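Local coordinates for mitochondrial RNA-binding protein 2 (PDB 2GIA) that binds guide RNA in a complex with its partner MRP1 and serves as an RNA matchmaker in mitochondrial RNA editing of Trypanosoma brucei, at residues 139-144 against 162-167; 58-63 against 73-78; 113-118 against 126-131; 107-112 against 175-180. All coordinates share one frame; numbering follows the deposited sequence.

Contact 1 of 4, residues 139-144 against 162-167; sequences LKCTST and FEWTVE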
loop_
_atom_site.group_PDB
_atom_site.type_symbol
_atom_site.label_atom_id
_atom_site.label_comp_id
_atom_site.label_asym_id
_atom_site.label_seq_id
_atom_site.Cartn_x
_atom_site.Cartn_y
_atom_site.Cartn_z
ATOM N N LEU D 139 18.662 16.757 -2.209
ATOM C CA LEU D 139 19.118 16.351 -3.538
ATOM C C LEU D 139 20.111 17.479 -3.973
ATOM O O LEU D 139 19.727 18.657 -4.021
ATOM C CB LEU D 139 17.947 16.304 -4.544
ATOM C CG LEU D 139 18.322 15.996 -6.015
ATOM C CD1 LEU D 139 19.007 14.671 -6.091
ATOM C CD2 LEU D 139 17.102 16.000 -6.946
ATOM N N LYS D 140 21.370 17.112 -4.216
ATOM C CA LYS D 140 22.442 18.051 -4.646
ATOM C C LYS D 140 22.953 17.501 -5.965
ATOM O O LYS D 140 23.317 16.323 -6.050
ATOM C CB LYS D 140 23.623 18.052 -3.673
ATOM C CG LYS D 140 23.285 18.260 -2.217
ATOM C CD LYS D 140 24.456 17.793 -1.345
ATOM C CE LYS D 140 24.151 17.812 0.154
ATOM N NZ LYS D 140 25.331 17.262 0.892
ATOM N N CYS D 141 23.015 18.348 -6.985
ATOM C CA CYS D 141 23.434 17.882 -8.287
ATOM C C CYS D 141 24.262 18.915 -9.041
ATOM O O CYS D 141 24.043 20.118 -8.913
ATOM C CB CYS D 141 22.185 17.557 -9.109
ATOM S SG CYS D 141 22.488 16.891 -10.781
ATOM N N THR D 142 25.217 18.432 -9.818
ATOM C CA THR D 142 26.020 19.313 -10.656
ATOM C C THR D 142 25.783 18.756 -12.042
ATOM O O THR D 142 26.213 17.652 -12.335
ATOM C CB THR D 142 27.523 19.216 -10.339
ATOM O OG1 THR D 142 27.914 17.843 -10.270
ATOM C CG2 THR D 142 27.828 19.877 -9.041
ATOM N N SER D 143 25.056 19.485 -12.877
ATOM C CA SER D 143 24.793 19.019 -14.244
ATOM C C SER D 143 25.824 19.593 -15.220
ATOM O O SER D 143 26.434 20.638 -14.948
ATOM C CB SER D 143 23.395 19.446 -14.717
ATOM O OG SER D 143 22.371 18.836 -13.943
ATOM N N THR D 144 26.010 18.901 -16.341
ATOM C CA THR D 144 26.940 19.342 -17.381
ATOM C C THR D 144 26.389 19.002 -18.760
ATOM O O THR D 144 25.676 18.008 -18.933
ATOM C CB THR D 144 28.338 18.697 -17.246
ATOM O OG1 THR D 144 28.224 17.274 -17.333
ATOM C CG2 THR D 144 28.984 19.087 -15.917
ATOM N N PHE D 162 25.856 23.352 -14.568
ATOM C CA PHE D 162 24.814 23.981 -13.758
ATOM C C PHE D 162 24.619 23.210 -12.443
ATOM O O PHE D 162 24.271 22.025 -12.457
ATOM C CB PHE D 162 23.483 24.048 -14.534
ATOM C CG PHE D 162 22.345 24.622 -13.728
ATOM C CD1 PHE D 162 22.462 25.877 -13.130
ATOM C CD2 PHE D 162 21.170 23.898 -13.538
ATOM C CE1 PHE D 162 21.424 26.401 -12.348
ATOM C CE2 PHE D 162 20.128 24.413 -12.758
ATOM C CZ PHE D 162 20.255 25.666 -12.163
ATOM N N GLU D 163 24.855 23.890 -11.323
ATOM C CA GLU D 163 24.718 23.295 -10.003
ATOM C C GLU D 163 23.380 23.656 -9.366
ATOM O O GLU D 163 22.970 24.816 -9.373
ATOM C CB GLU D 163 25.849 23.773 -9.104
ATOM C CG GLU D 163 27.176 23.075 -9.356
ATOM C CD GLU D 163 28.292 23.633 -8.481
ATOM O OE1 GLU D 163 28.000 24.036 -7.331
ATOM O OE2 GLU D 163 29.459 23.665 -8.930
ATOM N N TRP D 164 22.696 22.663 -8.807
ATOM C CA TRP D 164 21.401 22.935 -8.193
ATOM C C TRP D 164 21.146 21.989 -7.025
ATOM O O TRP D 164 21.713 20.900 -6.976
ATOM C CB TRP D 164 20.295 22.810 -9.241
ATOM C CG TRP D 164 20.290 21.499 -10.004
ATOM C CD1 TRP D 164 21.108 21.136 -11.052
ATOM C CD2 TRP D 164 19.354 20.421 -9.835
ATOM N NE1 TRP D 164 20.723 19.904 -11.547
ATOM C CE2 TRP D 164 19.661 19.444 -10.817
ATOM C CE3 TRP D 164 18.297 20.187 -8.945
ATOM C CZ2 TRP D 164 18.922 18.253 -10.938
ATOM C CZ3 TRP D 164 17.567 19.008 -9.069
ATOM C CH2 TRP D 164 17.889 18.053 -10.055
ATOM N N THR D 165 20.299 22.424 -6.095
ATOM C CA THR D 165 19.962 21.652 -4.887
ATOM C C THR D 165 18.467 21.750 -4.632
ATOM O O THR D 165 17.888 22.832 -4.792
ATOM C CB THR D 165 20.644 22.241 -3.608
ATOM O OG1 THR D 165 22.064 22.223 -3.754
ATOM C CG2 THR D 165 20.305 21.413 -2.377
ATOM N N VAL D 166 17.846 20.639 -4.222
ATOM C CA VAL D 166 16.421 20.659 -3.889
ATOM C C VAL D 166 16.281 20.013 -2.513
ATOM O O VAL D 166 16.685 18.869 -2.322
ATOM C CB VAL D 166 15.555 19.883 -4.917
ATOM C CG1 VAL D 166 14.086 19.851 -4.454
ATOM C CG2 VAL D 166 15.623 20.572 -6.281
ATOM N N GLU D 167 15.748 20.767 -1.559
ATOM C CA GLU D 167 15.530 20.288 -0.207
ATOM C C GLU D 167 14.139 19.625 -0.166
ATOM O O GLU D 167 13.179 20.128 -0.756
ATOM C CB GLU D 167 15.521 21.456 0.804
ATOM C CG GLU D 167 16.853 22.223 0.968
ATOM C CD GLU D 167 18.014 21.317 1.329
ATOM O OE1 GLU D 167 17.797 20.200 1.859
ATOM O OE2 GLU D 167 19.162 21.723 1.089
#
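Strands 139-144 and 162-167 run antiparallel, and six backbone hydrogen bonds join them at Leu139-Val166, Cys141-Trp164 and Ser143-Phe162. The face carrying these six residues is the tightly packed one, and Trp164 dominates it. Its CG stands between the backbone N and the carbonyl carbon (chi1 53°), which swings the indole across to the neighbouring strand. Cys141 CB lies over one face of the five-membered ring, 3.6 Å from Trp164 CE2 in a CH-pi contact, while Cys141 SG comes in obliquely, 3.6 Å from Trp164 NE1. The indole N-H points in the ring plane to Ser143 OG, a nearly straight bond of 3.1 Å from Trp164 NE1 (166°) that fixes the rotation of the ring. At the benzo end Leu139 CD2 meets Trp164 CZ3 obliquely at 3.7 Å. The opposite face buries less and is the solvent side, though Thr142 CG2 closely approaches Glu163 CG (3.3 Å), the side chains pointing the same way; Thr142 OG1 is hydrogen-bonded to Asn124 O. Leu62, Val93 and Val95 press on Trp164 from the other sheet, so the indole sits in the core between two four-stranded sheets, as in the Whirly-type fold of the MRP proteins.

Contact 2 of 4, residues 58-63 against 73-78; sequences RGHLLR and LDYHRQ
Residues 58-63 and 73-78 belong to a beta hairpin, the two central strands of the first four-stranded antiparallel sheet. Backbone bonds come first. Leu61 and His76 form one hydrogen-bonded pair, Arg63 and Asp74 the next, and just before strand 60-67 begins, Gly59 O accepts from Gln78 N at 2.8 Å. Gly59, with no side chain, lets Gln78 OE1 come to 3.4 Å from Gly59 CA; that oxygen is taken by the backbone N-H of Asn52.

Apolar and aromatic contacts divide between the faces. On the face of His60, Leu62 and Tyr75, Leu62 CD1 lies 4.1 Å from Tyr75 CB, at the edge of the ring. The pairing of the strands puts His60 CB 3.2 Å from Tyr75 OH. His60 CG takes the crowded position between backbone N and carbonyl carbon (chi1 55°), which sets its ring nearly parallel to that of Tyr75 (23°) but slid so far apart that the two barely overlap. On the other face Leu61 CD2 sits over the His76 imidazole, 4.1 Å from His76 CG, in a CH-pi contact.

Polar groups gather beside this histidine. Arg63 NE forms a salt bridge with Asp47, and Asp74 OD1 is hydrogen-bonded to Ser94 OG. Between Arg63 and Asp74 one water accepts from Arg63 NH1 at 3.0 Å and donates to Asp74 OD2 at 2.9 Å.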
loop_
_atom_site.group_PDB
_atom_site.type_symbol
_atom_site.label_atom_id
_atom_site.label_comp_id
_atom_site.label_asym_id
_atom_site.label_seq_id
_atom_site.Cartn_x
_atom_site.Cartn_y
_atom_site.Cartn_z
ATOM N N ARG D 58 15.951 32.828 -6.702
ATOM C CA ARG D 58 16.115 31.730 -5.761
ATOM C C ARG D 58 14.914 30.764 -5.714
ATOM O O ARG D 58 14.912 29.788 -4.963
ATOM C CB ARG D 58 16.427 32.312 -4.376
ATOM C CG ARG D 58 17.698 33.183 -4.392
ATOM C CD ARG D 58 18.207 33.559 -2.994
ATOM N NE ARG D 58 17.310 34.477 -2.291
ATOM C CZ ARG D 58 17.505 34.918 -1.048
ATOM N NH1 ARG D 58 18.575 34.527 -0.356
ATOM N NH2 ARG D 58 16.627 35.750 -0.493
ATOM N N GLY D 59 13.905 31.040 -6.534
ATOM C CA GLY D 59 12.730 30.188 -6.587
ATOM C C GLY D 59 12.897 29.106 -7.645
ATOM O O GLY D 59 13.418 29.359 -8.731
ATOM N N HIS D 60 12.462 27.888 -7.338
ATOM C CA HIS D 60 12.590 26.793 -8.287
ATOM C C HIS D 60 11.453 25.777 -8.124
ATOM O O HIS D 60 10.709 25.796 -7.135
ATOM C CB HIS D 60 13.951 26.069 -8.128
ATOM C CG HIS D 60 14.218 25.580 -6.737
ATOM N ND1 HIS D 60 14.854 26.347 -5.784
ATOM C CD2 HIS D 60 13.896 24.414 -6.126
ATOM C CE1 HIS D 60 14.910 25.676 -4.645
ATOM N NE2 HIS D 60 14.334 24.502 -4.826
ATOM N N LEU D 61 11.331 24.926 -9.130
ATOM C CA LEU D 61 10.330 23.876 -9.158
ATOM C C LEU D 61 10.991 22.583 -9.626
ATOM O O LEU D 61 11.751 22.575 -10.619
ATOM C CB LEU D 61 9.198 24.235 -10.131
ATOM C CG LEU D 61 8.257 23.106 -10.582
ATOM C CD1 LEU D 61 7.333 22.643 -9.428
ATOM C CD2 LEU D 61 7.421 23.616 -11.743
ATOM N N LEU D 62 10.732 21.497 -8.899
ATOM C CA LEU D 62 11.233 20.197 -9.320
ATOM C C LEU D 62 9.990 19.365 -9.540
ATOM O O LEU D 62 9.139 19.255 -8.634
ATOM C CB LEU D 62 12.099 19.528 -8.246
ATOM C CG LEU D 62 12.659 18.150 -8.666
ATOM C CD1 LEU D 62 13.742 18.315 -9.736
ATOM C CD2 LEU D 62 13.260 17.457 -7.467
ATOM N N ARG D 63 9.836 18.838 -10.756
ATOM C CA ARG D 63 8.707 17.977 -11.019
ATOM C C ARG D 63 9.357 16.601 -11.069
ATOM O O ARG D 63 10.448 16.431 -11.661
ATOM C CB ARG D 63 8.034 18.329 -12.337
ATOM C CG ARG D 63 7.397 19.750 -12.351
ATOM C CD ARG D 63 6.435 19.915 -13.538
ATOM N NE ARG D 63 5.249 19.077 -13.350
ATOM C CZ ARG D 63 4.862 18.079 -14.145
ATOM N NH1 ARG D 63 5.556 17.753 -15.232
ATOM N NH2 ARG D 63 3.759 17.398 -13.853
ATOM N N LEU D 73 13.672 13.588 -13.158
ATOM C CA LEU D 73 13.674 14.750 -12.296
ATOM C C LEU D 73 13.785 15.970 -13.234
ATOM O O LEU D 73 14.802 16.139 -13.908
ATOM C CB LEU D 73 14.870 14.704 -11.339
ATOM C CG LEU D 73 15.128 13.360 -10.636
ATOM C CD1 LEU D 73 16.313 13.429 -9.692
ATOM C CD2 LEU D 73 13.850 12.994 -9.850
ATOM N N ASP D 74 12.727 16.779 -13.322
ATOM C CA ASP D 74 12.744 17.984 -14.174
ATOM C C ASP D 74 12.926 19.221 -13.301
ATOM O O ASP D 74 12.001 19.640 -12.581
ATOM C CB ASP D 74 11.448 18.136 -14.966
ATOM C CG ASP D 74 11.390 17.251 -16.199
ATOM O OD1 ASP D 74 12.385 16.613 -16.550
ATOM O OD2 ASP D 74 10.317 17.196 -16.838
ATOM N N TYR D 75 14.122 19.814 -13.338
ATOM C CA TYR D 75 14.379 21.003 -12.540
ATOM C C TYR D 75 14.100 22.307 -13.307
ATOM O O TYR D 75 14.558 22.481 -14.450
ATOM C CB TYR D 75 15.815 20.988 -12.048
ATOM C CG TYR D 75 16.142 22.171 -11.189
ATOM C CD1 TYR D 75 16.622 23.353 -11.758
ATOM C CD2 TYR D 75 15.953 22.127 -9.802
ATOM C CE1 TYR D 75 16.906 24.462 -10.973
ATOM C CE2 TYR D 75 16.246 23.222 -9.004
ATOM C CZ TYR D 75 16.722 24.393 -9.600
ATOM O OH TYR D 75 17.006 25.490 -8.824
ATOM N N HIS D 76 13.345 23.201 -12.671
ATOM C CA HIS D 76 12.952 24.494 -13.237
ATOM C C HIS D 76 13.336 25.668 -12.330
ATOM O O HIS D 76 13.326 25.541 -11.107
ATOM C CB HIS D 76 11.436 24.595 -13.393
ATOM C CG HIS D 76 10.806 23.421 -14.070
ATOM N ND1 HIS D 76 10.153 23.527 -15.273
ATOM C CD2 HIS D 76 10.684 22.128 -13.686
ATOM C CE1 HIS D 76 9.649 22.352 -15.602
ATOM N NE2 HIS D 76 9.957 21.486 -14.656
ATOM N N ARG D 77 13.637 26.818 -12.943
ATOM C CA ARG D 77 13.930 28.044 -12.193
ATOM C C ARG D 77 12.648 28.862 -12.286
ATOM O O ARG D 77 11.920 28.746 -13.266
ATOM C CB ARG D 77 15.069 28.823 -12.851
ATOM C CG ARG D 77 14.716 29.300 -14.242
ATOM C CD ARG D 77 15.954 29.742 -15.025
ATOM N NE ARG D 77 15.616 29.960 -16.429
ATOM C CZ ARG D 77 16.428 29.689 -17.442
ATOM N NH1 ARG D 77 17.643 29.194 -17.210
ATOM N NH2 ARG D 77 16.009 29.877 -18.689
ATOM N N GLN D 78 12.355 29.670 -11.271
ATOM C CA GLN D 78 11.144 30.487 -11.298
ATOM C C GLN D 78 11.344 31.504 -12.417
ATOM O O GLN D 78 12.417 32.086 -12.513
ATOM C CB GLN D 78 10.952 31.201 -9.958
ATOM C CG GLN D 78 9.636 31.984 -9.845
ATOM C CD GLN D 78 9.273 32.289 -8.408
ATOM O OE1 GLN D 78 9.993 31.909 -7.482
ATOM N NE2 GLN D 78 8.147 32.972 -8.207
HETATM O O HOH W 1 8.121 18.977 -16.204
#

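Contact 3 of 4, residues 113-118 against 126-131; sequences SEKVEV and TFTPNP
This beta hairpin forms one edge of the second four-stranded sheet, strand 116-119 being its outermost strand within the chain and strand 123-129 the next. One hydrogen-bonded pair holds the two segments: Val116 N donates to Phe127 O at 3.2 Å and Phe127 N to Val116 O at 3.0 Å. Both donors lie in the carbonyl planes, yet the N-H angles of 149° and 145° are well short of straight. Each of these oxygens also faces an alpha C-H, Lys115 CA at Phe127 O and Thr126 CA at Val116 O.

Ahead of the strand, Ser113 OG accepts from Lys115 N at 3.1 Å, an ST turn that occupies this N-H just before the pairing starts. Pro129 has no N-H to offer Glu114 O, and its ring carbon CD comes to 3.1 Å from that oxygen instead. On its other edge strand 123-129 pairs with strand 137-145, Thr126 with Lys140 and Thr128 with Thr138, while the Glu117 carboxylate is hydrogen-bonded to His119 NE2.

The outer side chains run alongside one another, Lys115 CB with Thr128 CG2 and Glu117 CG with Thr126 CG2. Inward, beneath helix 101-109, Val116 CG1 occupies the crowded position between backbone N and carbonyl carbon (chi1 54°) and from there presses against Phe127 CB at 3.3 Å.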
loop_
_atom_site.group_PDB
_atom_site.type_symbol
_atom_site.label_atom_id
_atom_site.label_comp_id
_atom_site.label_asym_id
_atom_site.label_seq_id
_atom_site.Cartn_x
_atom_site.Cartn_y
_atom_site.Cartn_z
ATOM N N SER D 113 20.182 3.377 4.151
ATOM C CA SER D 113 21.400 3.858 3.514
ATOM C C SER D 113 21.587 5.338 3.814
ATOM O O SER D 113 20.606 6.086 3.951
ATOM C CB SER D 113 21.327 3.619 2.004
ATOM O OG SER D 113 22.122 4.545 1.293
ATOM N N GLU D 114 22.841 5.774 3.946
ATOM C CA GLU D 114 23.059 7.183 4.261
ATOM C C GLU D 114 23.242 8.012 3.006
ATOM O O GLU D 114 23.282 9.243 3.067
ATOM C CB GLU D 114 24.269 7.355 5.194
ATOM C CG GLU D 114 23.984 7.065 6.688
ATOM C CD GLU D 114 22.773 7.839 7.239
ATOM O OE1 GLU D 114 21.630 7.358 7.081
ATOM O OE2 GLU D 114 22.946 8.929 7.826
ATOM N N LYS D 115 23.350 7.351 1.864
ATOM C CA LYS D 115 23.531 8.082 0.621
ATOM C C LYS D 115 23.364 7.280 -0.653
ATOM O O LYS D 115 23.596 6.077 -0.683
ATOM C CB LYS D 115 24.941 8.729 0.583
ATOM C CG LYS D 115 25.341 9.223 -0.818
ATOM C CD LYS D 115 26.574 10.140 -0.796
ATOM C CE LYS D 115 27.874 9.387 -0.542
ATOM N NZ LYS D 115 27.921 8.758 0.799
ATOM N N VAL D 116 22.949 7.967 -1.716
ATOM C CA VAL D 116 22.859 7.333 -3.018
ATOM C C VAL D 116 23.494 8.340 -3.975
ATOM O O VAL D 116 23.169 9.525 -3.930
ATOM C CB VAL D 116 21.396 7.023 -3.490
ATOM C CG1 VAL D 116 20.501 8.280 -3.439
ATOM C CG2 VAL D 116 21.433 6.498 -4.918
ATOM N N GLU D 117 24.407 7.862 -4.815
ATOM C CA GLU D 117 25.099 8.705 -5.798
ATOM C C GLU D 117 24.694 8.340 -7.208
ATOM O O GLU D 117 24.591 7.169 -7.542
ATOM C CB GLU D 117 26.610 8.526 -5.689
ATOM C CG GLU D 117 27.210 9.144 -4.447
ATOM C CD GLU D 117 28.724 9.079 -4.471
ATOM O OE1 GLU D 117 29.295 9.311 -5.556
ATOM O OE2 GLU D 117 29.340 8.811 -3.419
ATOM N N VAL D 118 24.450 9.348 -8.033
ATOM C CA VAL D 118 24.095 9.126 -9.428
ATOM C C VAL D 118 25.241 9.765 -10.234
ATOM O O VAL D 118 25.556 10.939 -10.032
ATOM C CB VAL D 118 22.784 9.860 -9.795
ATOM C CG1 VAL D 118 22.361 9.486 -11.202
ATOM C CG2 VAL D 118 21.687 9.546 -8.759
ATOM N N THR D 126 23.921 13.510 -5.583
ATOM C CA THR D 126 23.796 12.718 -4.352
ATOM C C THR D 126 22.438 13.022 -3.698
ATOM O O THR D 126 21.880 14.129 -3.869
ATOM C CB THR D 126 24.903 13.036 -3.265
ATOM O OG1 THR D 126 24.677 14.332 -2.698
ATOM C CG2 THR D 126 26.302 12.939 -3.884
ATOM N N PHE D 127 21.915 12.045 -2.949
ATOM C CA PHE D 127 20.653 12.210 -2.235
ATOM C C PHE D 127 20.996 11.666 -0.858
ATOM O O PHE D 127 21.346 10.509 -0.719
ATOM C CB PHE D 127 19.520 11.371 -2.892
ATOM C CG PHE D 127 18.183 11.569 -2.252
ATOM C CD1 PHE D 127 17.430 12.713 -2.534
ATOM C CD2 PHE D 127 17.686 10.640 -1.338
ATOM C CE1 PHE D 127 16.184 12.948 -1.913
ATOM C CE2 PHE D 127 16.460 10.854 -0.712
ATOM C CZ PHE D 127 15.699 12.017 -1.001
ATOM N N THR D 128 20.841 12.505 0.154
ATOM C CA THR D 128 21.210 12.141 1.496
ATOM C C THR D 128 20.249 12.741 2.495
ATOM O O THR D 128 19.495 13.671 2.168
ATOM C CB THR D 128 22.611 12.737 1.779
ATOM O OG1 THR D 128 22.527 14.157 1.615
ATOM C CG2 THR D 128 23.633 12.241 0.752
ATOM N N PRO D 129 20.260 12.228 3.735
ATOM C CA PRO D 129 19.378 12.772 4.770
ATOM C C PRO D 129 19.927 14.156 5.137
ATOM O O PRO D 129 21.132 14.413 5.024
ATOM C CB PRO D 129 19.543 11.821 5.956
ATOM C CG PRO D 129 20.219 10.630 5.417
ATOM C CD PRO D 129 20.925 10.989 4.163
ATOM N N ASN D 130 19.053 15.050 5.559
ATOM C CA ASN D 130 19.501 16.374 5.964
ATOM C C ASN D 130 19.563 16.362 7.493
ATOM O O ASN D 130 18.557 16.151 8.161
ATOM C CB ASN D 130 18.533 17.458 5.488
ATOM C CG ASN D 130 18.987 18.846 5.904
ATOM O OD1 ASN D 130 19.773 18.984 6.848
ATOM N ND2 ASN D 130 18.497 19.877 5.212
ATOM N N PRO D 131 20.758 16.576 8.062
ATOM C CA PRO D 131 20.999 16.599 9.510
ATOM C C PRO D 131 20.085 17.561 10.274
ATOM O O PRO D 131 19.734 17.301 11.419
ATOM C CB PRO D 131 22.461 17.052 9.621
ATOM C CG PRO D 131 23.072 16.642 8.326
ATOM C CD PRO D 131 21.989 16.873 7.306
#

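Contact 4 of 4, residues 107-112 against 175-180; sequences AVLEGR and MLQRFL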
loop_
_atom_site.group_PDB
_atom_site.type_symbol
_atom_site.label_atom_id
_atom_site.label_comp_id
_atom_site.label_asym_id
_atom_site.label_seq_id
_atom_site.Cartn_x
_atom_site.Cartn_y
_atom_site.Cartn_z
ATOM N N ALA D 107 16.160 3.198 -0.290
ATOM C CA ALA D 107 16.980 2.804 0.848
ATOM C C ALA D 107 17.374 4.016 1.704
ATOM O O ALA D 107 17.471 3.898 2.927
ATOM C CB ALA D 107 18.229 2.023 0.384
ATOM N N VAL D 108 17.576 5.173 1.072
ATOM C CA VAL D 108 17.929 6.375 1.823
ATOM C C VAL D 108 16.686 6.901 2.562
ATOM O O VAL D 108 16.745 7.174 3.763
ATOM C CB VAL D 108 18.527 7.478 0.889
ATOM C CG1 VAL D 108 18.703 8.820 1.665
ATOM C CG2 VAL D 108 19.901 6.994 0.322
ATOM N N LEU D 109 15.556 6.997 1.861
ATOM C CA LEU D 109 14.311 7.478 2.466
ATOM C C LEU D 109 13.877 6.600 3.644
ATOM O O LEU D 109 13.319 7.088 4.613
ATOM C CB LEU D 109 13.181 7.492 1.397
ATOM C CG LEU D 109 13.431 8.514 0.270
ATOM C CD1 LEU D 109 12.599 8.255 -1.000
ATOM C CD2 LEU D 109 13.081 9.875 0.824
ATOM N N GLU D 110 14.164 5.313 3.567
ATOM C CA GLU D 110 13.717 4.398 4.615
ATOM C C GLU D 110 14.737 4.210 5.722
ATOM O O GLU D 110 14.526 3.402 6.612
ATOM C CB GLU D 110 13.282 3.031 3.992
ATOM C CG GLU D 110 12.056 3.181 3.074
ATOM C CD GLU D 110 11.779 1.930 2.272
ATOM O OE1 GLU D 110 12.280 0.865 2.677
ATOM O OE2 GLU D 110 11.061 1.998 1.250
ATOM N N GLY D 111 15.848 4.942 5.627
ATOM C CA GLY D 111 16.875 4.926 6.664
ATOM C C GLY D 111 17.891 3.812 6.671
ATOM O O GLY D 111 18.662 3.688 7.606
ATOM N N ARG D 112 17.913 3.007 5.627
ATOM C CA ARG D 112 18.846 1.911 5.575
ATOM C C ARG D 112 20.193 2.341 4.986
ATOM O O ARG D 112 21.225 1.758 5.310
ATOM C CB ARG D 112 18.236 0.756 4.758
ATOM C CG ARG D 112 19.093 -0.483 4.711
ATOM C CD ARG D 112 18.480 -1.539 3.804
ATOM N NE ARG D 112 17.318 -2.203 4.394
ATOM C CZ ARG D 112 17.421 -3.235 5.223
ATOM N NH1 ARG D 112 18.627 -3.691 5.558
ATOM N NH2 ARG D 112 16.340 -3.870 5.653
ATOM N N MET D 175 6.231 12.217 0.235
ATOM C CA MET D 175 5.693 12.151 -1.114
ATOM C C MET D 175 6.623 11.393 -2.041
ATOM O O MET D 175 6.170 10.579 -2.826
ATOM C CB MET D 175 5.460 13.545 -1.694
ATOM C CG MET D 175 4.294 14.272 -1.054
ATOM S SD MET D 175 4.179 16.021 -1.589
ATOM C CE MET D 175 3.634 15.648 -3.178
ATOM N N LEU D 176 7.927 11.655 -1.948
ATOM C CA LEU D 176 8.874 10.954 -2.815
ATOM C C LEU D 176 8.907 9.457 -2.458
ATOM O O LEU D 176 8.971 8.620 -3.349
ATOM C CB LEU D 176 10.285 11.580 -2.676
ATOM C CG LEU D 176 11.383 10.931 -3.538
ATOM C CD1 LEU D 176 11.086 11.151 -5.033
ATOM C CD2 LEU D 176 12.745 11.520 -3.146
ATOM N N GLN D 177 8.854 9.114 -1.164
ATOM C CA GLN D 177 8.892 7.699 -0.800
ATOM C C GLN D 177 7.650 6.964 -1.354
ATOM O O GLN D 177 7.768 5.850 -1.861
ATOM C CB GLN D 177 9.010 7.544 0.746
ATOM C CG GLN D 177 9.454 6.106 1.289
ATOM C CD GLN D 177 8.344 5.030 1.237
ATOM O OE1 GLN D 177 7.164 5.355 1.277
ATOM N NE2 GLN D 177 8.734 3.734 1.187
ATOM N N ARG D 178 6.463 7.575 -1.260
ATOM C CA ARG D 178 5.248 6.898 -1.787
ATOM C C ARG D 178 5.285 6.842 -3.314
ATOM O O ARG D 178 4.863 5.856 -3.929
ATOM C CB ARG D 178 3.965 7.616 -1.315
ATOM C CG ARG D 178 3.804 7.645 0.234
ATOM C CD ARG D 178 4.173 6.278 0.875
ATOM N NE ARG D 178 3.344 5.138 0.418
ATOM C CZ ARG D 178 3.667 3.847 0.590
ATOM N NH1 ARG D 178 4.815 3.511 1.196
ATOM N NH2 ARG D 178 2.809 2.883 0.235
ATOM N N PHE D 179 5.756 7.922 -3.930
ATOM C CA PHE D 179 5.848 7.966 -5.381
ATOM C C PHE D 179 6.767 6.852 -5.897
ATOM O O PHE D 179 6.390 6.111 -6.803
ATOM C CB PHE D 179 6.393 9.328 -5.847
ATOM C CG PHE D 179 6.553 9.417 -7.358
ATOM C CD1 PHE D 179 7.780 9.128 -7.956
ATOM C CD2 PHE D 179 5.488 9.789 -8.162
ATOM C CE1 PHE D 179 7.933 9.223 -9.336
ATOM C CE2 PHE D 179 5.617 9.896 -9.555
ATOM C CZ PHE D 179 6.850 9.615 -10.147
ATOM N N LEU D 180 7.967 6.744 -5.321
ATOM C CA LEU D 180 8.912 5.707 -5.716
ATOM C C LEU D 180 8.339 4.331 -5.399
ATOM O O LEU D 180 8.567 3.367 -6.141
ATOM C CB LEU D 180 10.254 5.864 -4.982
ATOM C CG LEU D 180 11.012 7.123 -5.457
ATOM C CD1 LEU D 180 12.299 7.238 -4.726
ATOM C CD2 LEU D 180 11.256 7.071 -6.982
#
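Helix 101-109 ends here in a Schellman motif, with Gly111 at positive phi (82°) and Arg112 N and Gly111 N hydrogen-bonded back to Ala107 O and Val108 O, while 175-180 is an unbroken part of helix 170-187. Leu109, from the last turn, carries the apolar contact. Its CD1 methyl reaches the backbone of the other helix at Gln177 CA, 3.8 Å away, and the same Leu109 CD1 touches both Leu176 CG and Leu180 CD1, each at 3.9 Å. Phe127 of the sheet packs against both Leu109 and Leu176. Beside this apolar patch Gln177 bends at chi2 (-75°), which turns its amide toward Glu110. Gln177 NE2 donates to Glu110 OE2 at 2.9 Å, the oxygen lying in the amide plane but being met from above the carboxylate plane. The other end of the amide is held too: Gln177 OE1 accepts on a lone pair from Arg178 NH1 at 3.0 Å, so both polar atoms are engaged. Glu110 OE2 is also hydrogen-bonded to His137 of a neighbouring MRP1 chain, and Arg178 forms a salt bridge with Asp144 of another MRP1 chain. This helix pair is consistent with a Whirly-type fold with helices at the MRP1/MRP2 tetramer interfaces.

Along the chain contact 2 comes first and is complete before the others begin; contact 4 then opens, spans contacts 3 and 1 in that order, and closes on the final helix. Contact 2 lies in the first four-stranded sheet; contacts 3 and 1 are the outer strand pairs of the second, where neighbouring strands 123-129 and 137-145 join them (centres 13 Å apart). The two sheets meet between contacts 1 and 2, centres 11 Å apart, with Tyr75 packed against Trp164 and Phe162. Contact 4 touches contact 3 through Val108 on Phe127 but lies about 20 Å from contact 2, centre to centre. The sheets thus share a core, and the helices extend it to the MRP1 interfaces.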